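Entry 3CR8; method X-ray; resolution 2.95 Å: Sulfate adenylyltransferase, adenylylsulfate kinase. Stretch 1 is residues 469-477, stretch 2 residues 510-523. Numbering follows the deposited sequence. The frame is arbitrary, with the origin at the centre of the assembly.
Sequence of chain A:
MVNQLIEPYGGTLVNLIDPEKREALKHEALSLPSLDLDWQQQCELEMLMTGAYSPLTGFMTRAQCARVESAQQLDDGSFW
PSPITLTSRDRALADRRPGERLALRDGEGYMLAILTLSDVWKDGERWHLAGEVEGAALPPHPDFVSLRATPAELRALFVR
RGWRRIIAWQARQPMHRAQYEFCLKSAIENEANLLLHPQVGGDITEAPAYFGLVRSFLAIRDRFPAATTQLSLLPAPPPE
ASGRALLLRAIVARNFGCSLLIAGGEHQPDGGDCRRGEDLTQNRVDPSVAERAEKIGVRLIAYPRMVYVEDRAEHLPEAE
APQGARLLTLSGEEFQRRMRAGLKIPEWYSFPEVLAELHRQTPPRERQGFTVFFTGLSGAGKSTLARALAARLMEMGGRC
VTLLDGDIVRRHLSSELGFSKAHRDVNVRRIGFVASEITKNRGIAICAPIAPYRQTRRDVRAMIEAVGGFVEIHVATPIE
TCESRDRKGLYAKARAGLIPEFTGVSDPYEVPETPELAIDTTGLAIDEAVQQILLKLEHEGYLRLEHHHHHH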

# COMPACT_ATOMS: atom_id res chain seq x y z
N GLY A 469 2.14 -21.53 -27.12
CA GLY A 469 1.09 -21.28 -28.10
C GLY A 469 1.51 -21.45 -29.56
O GLY A 469 2.55 -20.95 -30.01
N PHE A 470 0.67 -22.15 -30.32
CA PHE A 470 0.92 -22.34 -31.74
C PHE A 470 -0.26 -21.80 -32.52
O PHE A 470 -1.40 -22.20 -32.27
CB PHE A 470 1.07 -23.83 -32.04
CG PHE A 470 1.51 -24.13 -33.45
CD1 PHE A 470 2.84 -24.07 -33.79
CD2 PHE A 470 0.59 -24.51 -34.41
CE1 PHE A 470 3.24 -24.38 -35.06
CE2 PHE A 470 1.00 -24.81 -35.68
CZ PHE A 470 2.31 -24.75 -36.00
N VAL A 471 0.01 -20.90 -33.47
CA VAL A 471 -1.03 -20.32 -34.34
C VAL A 471 -0.65 -20.51 -35.81
O VAL A 471 0.26 -19.85 -36.33
CB VAL A 471 -1.20 -18.79 -34.12
CG1 VAL A 471 -2.12 -18.20 -35.16
CG2 VAL A 471 -1.70 -18.47 -32.74
N GLU A 472 -1.36 -21.41 -36.50
CA GLU A 472 -1.10 -21.64 -37.92
C GLU A 472 -1.87 -20.62 -38.73
O GLU A 472 -3.06 -20.39 -38.50
CB GLU A 472 -1.54 -23.03 -38.35
CG GLU A 472 -1.11 -23.40 -39.76
CD GLU A 472 -1.43 -24.85 -40.12
OE1 GLU A 472 -2.08 -25.54 -39.30
OE2 GLU A 472 -1.03 -25.31 -41.21
N ILE A 473 -1.20 -19.98 -39.68
CA ILE A 473 -1.94 -19.13 -40.59
C ILE A 473 -1.73 -19.60 -42.01
O ILE A 473 -0.61 -19.59 -42.53
CB ILE A 473 -1.66 -17.61 -40.44
CG1 ILE A 473 -0.80 -17.09 -41.56
CG2 ILE A 473 -1.06 -17.25 -39.07
CD1 ILE A 473 -0.79 -15.62 -41.55
N HIS A 474 -2.81 -20.06 -42.63
CA HIS A 474 -2.77 -20.61 -43.97
C HIS A 474 -2.96 -19.52 -45.00
O HIS A 474 -4.05 -18.98 -45.15
CB HIS A 474 -3.84 -21.68 -44.15
CG HIS A 474 -3.95 -22.17 -45.56
ND1 HIS A 474 -5.13 -22.64 -46.10
CD2 HIS A 474 -3.03 -22.24 -46.55
CE1 HIS A 474 -4.93 -22.99 -47.36
NE2 HIS A 474 -3.66 -22.75 -47.66
N VAL A 475 -1.88 -19.19 -45.70
CA VAL A 475 -1.93 -18.21 -46.78
C VAL A 475 -2.39 -18.88 -48.08
O VAL A 475 -1.59 -19.49 -48.81
CB VAL A 475 -0.55 -17.55 -47.00
CG1 VAL A 475 -0.61 -16.51 -48.09
CG2 VAL A 475 -0.06 -16.93 -45.71
N ALA A 476 -3.69 -18.77 -48.36
CA ALA A 476 -4.30 -19.44 -49.51
C ALA A 476 -4.51 -18.53 -50.75
O ALA A 476 -4.96 -18.99 -51.80
CB ALA A 476 -5.62 -20.10 -49.09
N THR A 477 -4.17 -17.25 -50.61
CA THR A 477 -4.29 -16.26 -51.69
C THR A 477 -3.25 -16.45 -52.80
O THR A 477 -2.52 -15.51 -53.17
CB THR A 477 -4.12 -14.82 -51.15
OG1 THR A 477 -3.96 -13.91 -52.25
CG2 THR A 477 -2.86 -14.73 -50.27
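Stretch 2 510-523: EVPETPELAIDTTG

The most unusual feature of this contact is a side chain that stands in for a strand neighbour. Before the second strand begins, Glu 516 turns its carboxylate back to stretch 1, and its OE1 accepts a hydrogen bond from Glu 472 N at 2.6 Å. The same residue gives its own amide to the first strand, Glu 516 N to Glu 472 O at 3.0 Å, so one glutamate holds both polar groups of a single backbone residue. Its side chain is bent, with chi1 -85° (m) and chi2 67° (p), and Glu 516 CB rests 3.9 Å from Val 471 CG1.

From there the pairing becomes ordinary parallel sheet. The two strands run the same way, their axes 20° apart in direction (signed crossing angle -20°) and 4.6 Å apart at closest approach. Glu 472 O also receives Leu 517 N at 3.2 Å, which makes this carbonyl a shared acceptor. His 474 N then donates to Leu 517 O at 2.7 Å, the shortest of the main-chain to main-chain bonds. Beyond it the ladder loosens: Ile 519 N to His 474 O, at 3.1 Å, is weak because it is bent to 125°, and Ala 476 N to Ile 519 O is weak at 3.4 Å.

The register sets Ile 473 beside Leu 517, with CA atoms 4.7 Å apart, and His 474 beside Ala 518, CA to CA 4.6 Å. The alternation of a strand sorts their side chains. Ile 473 and Leu 517 share one face, where their CB atoms lie 4.3 Å apart; Val 475 and Ile 519 continue that buried, apolar face, Val 475 CG1 meeting Ile 519 CD1 at 3.4 Å. His 474 and Ala 518 point to the other face, and the small alanine side chain keeps its CB 4.4 Å from His 474 CB.

On that second face the loop ahead of the strand supplies the packing. Pro 512 CD sits 3.3 Å from the centroid of the His 474 ring and only 1° off its normal, a CH-pi contact squarely over the face. Pro 515 CG approaches His 474 CB at 3.6 Å.

Further along, the two stretches still touch: Thr 477 directs its CB toward stretch 2, and its OG1 lies 3.4 Å from Thr 522 CG2. The rule to read here is economy, with a short ladder, one apolar face and a glutamate extending the pairing at its start.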

# COMPACT_ATOMS: atom_id res chain seq x y z
N GLU A 510 -0.43 -29.51 -49.78
CA GLU A 510 -1.52 -30.09 -49.01
C GLU A 510 -2.18 -29.06 -48.13
O GLU A 510 -1.82 -28.89 -46.99
CB GLU A 510 -0.94 -31.22 -48.18
CG GLU A 510 -0.37 -32.36 -48.99
CD GLU A 510 -0.10 -33.58 -48.16
OE1 GLU A 510 -0.74 -33.75 -47.12
OE2 GLU A 510 0.76 -34.38 -48.53
N VAL A 511 -3.16 -28.38 -48.67
CA VAL A 511 -3.90 -27.43 -47.88
C VAL A 511 -4.25 -27.83 -46.46
O VAL A 511 -4.94 -28.80 -46.23
CB VAL A 511 -5.31 -27.27 -48.44
N PRO A 512 -3.76 -27.05 -45.52
CA PRO A 512 -4.08 -27.24 -44.12
C PRO A 512 -5.53 -27.53 -43.85
O PRO A 512 -6.36 -26.83 -44.40
CB PRO A 512 -3.73 -25.90 -43.51
CG PRO A 512 -2.73 -25.40 -44.42
CD PRO A 512 -3.34 -25.63 -45.72
N GLU A 513 -5.87 -28.51 -43.04
CA GLU A 513 -7.30 -28.76 -42.92
C GLU A 513 -7.87 -28.03 -41.73
O GLU A 513 -9.09 -27.94 -41.56
CB GLU A 513 -7.61 -30.27 -42.96
CG GLU A 513 -6.64 -31.14 -42.18
CD GLU A 513 -6.61 -32.58 -42.69
OE1 GLU A 513 -6.27 -33.49 -41.91
OE2 GLU A 513 -6.93 -32.78 -43.88
N THR A 514 -6.99 -27.47 -40.90
CA THR A 514 -7.46 -26.91 -39.64
C THR A 514 -6.64 -25.73 -39.07
O THR A 514 -6.36 -25.67 -37.86
CB THR A 514 -7.56 -28.10 -38.64
OG1 THR A 514 -8.51 -27.79 -37.62
CG2 THR A 514 -6.17 -28.48 -38.04
N PRO A 515 -6.30 -24.74 -39.93
CA PRO A 515 -5.53 -23.58 -39.47
C PRO A 515 -6.29 -22.79 -38.43
O PRO A 515 -7.47 -23.04 -38.20
CB PRO A 515 -5.40 -22.70 -40.72
CG PRO A 515 -5.90 -23.50 -41.84
CD PRO A 515 -6.83 -24.53 -41.29
N GLU A 516 -5.61 -21.84 -37.80
CA GLU A 516 -6.28 -20.96 -36.87
C GLU A 516 -6.87 -19.86 -37.73
O GLU A 516 -7.97 -19.39 -37.51
CB GLU A 516 -5.31 -20.40 -35.81
CG GLU A 516 -5.11 -21.28 -34.60
CD GLU A 516 -4.38 -22.59 -34.91
OE1 GLU A 516 -3.55 -22.63 -35.84
OE2 GLU A 516 -4.63 -23.59 -34.20
N LEU A 517 -6.11 -19.47 -38.74
CA LEU A 517 -6.50 -18.41 -39.66
C LEU A 517 -6.19 -18.82 -41.09
O LEU A 517 -5.12 -19.34 -41.38
CB LEU A 517 -5.75 -17.12 -39.37
CG LEU A 517 -6.48 -15.79 -39.63
CD1 LEU A 517 -5.50 -14.63 -39.71
CD2 LEU A 517 -7.31 -15.82 -40.88
N ALA A 518 -7.14 -18.57 -41.99
CA ALA A 518 -6.95 -18.84 -43.42
C ALA A 518 -7.19 -17.56 -44.20
O ALA A 518 -8.33 -17.22 -44.45
CB ALA A 518 -7.91 -19.92 -43.89
N ILE A 519 -6.14 -16.83 -44.56
CA ILE A 519 -6.31 -15.62 -45.36
C ILE A 519 -6.77 -16.01 -46.78
O ILE A 519 -5.95 -16.29 -47.67
CB ILE A 519 -5.05 -14.71 -45.40
CG1 ILE A 519 -3.95 -15.34 -46.22
CG2 ILE A 519 -4.51 -14.42 -44.00
CD1 ILE A 519 -2.64 -14.60 -46.11
N ASP A 520 -8.05 -15.91 -47.07
CA ASP A 520 -8.46 -16.18 -48.44
C ASP A 520 -8.48 -14.96 -49.39
O ASP A 520 -7.69 -14.90 -50.34
CB ASP A 520 -9.80 -16.90 -48.46
N THR A 521 -9.37 -14.00 -49.13
CA THR A 521 -9.72 -13.02 -50.13
C THR A 521 -8.52 -12.50 -50.96
O THR A 521 -7.54 -12.03 -50.40
CB THR A 521 -10.39 -11.84 -49.41
OG1 THR A 521 -9.38 -11.00 -48.86
CG2 THR A 521 -11.27 -12.35 -48.27
N THR A 522 -8.57 -12.53 -52.29
CA THR A 522 -7.33 -12.25 -53.07
C THR A 522 -6.91 -10.80 -53.30
O THR A 522 -5.76 -10.54 -53.65
CB THR A 522 -7.26 -12.94 -54.45
OG1 THR A 522 -8.57 -12.99 -55.04
CG2 THR A 522 -6.64 -14.34 -54.34
N GLY A 523 -7.82 -9.86 -53.14
CA GLY A 523 -7.36 -8.50 -53.31
C GLY A 523 -6.93 -7.89 -51.99
O GLY A 523 -7.47 -6.87 -51.58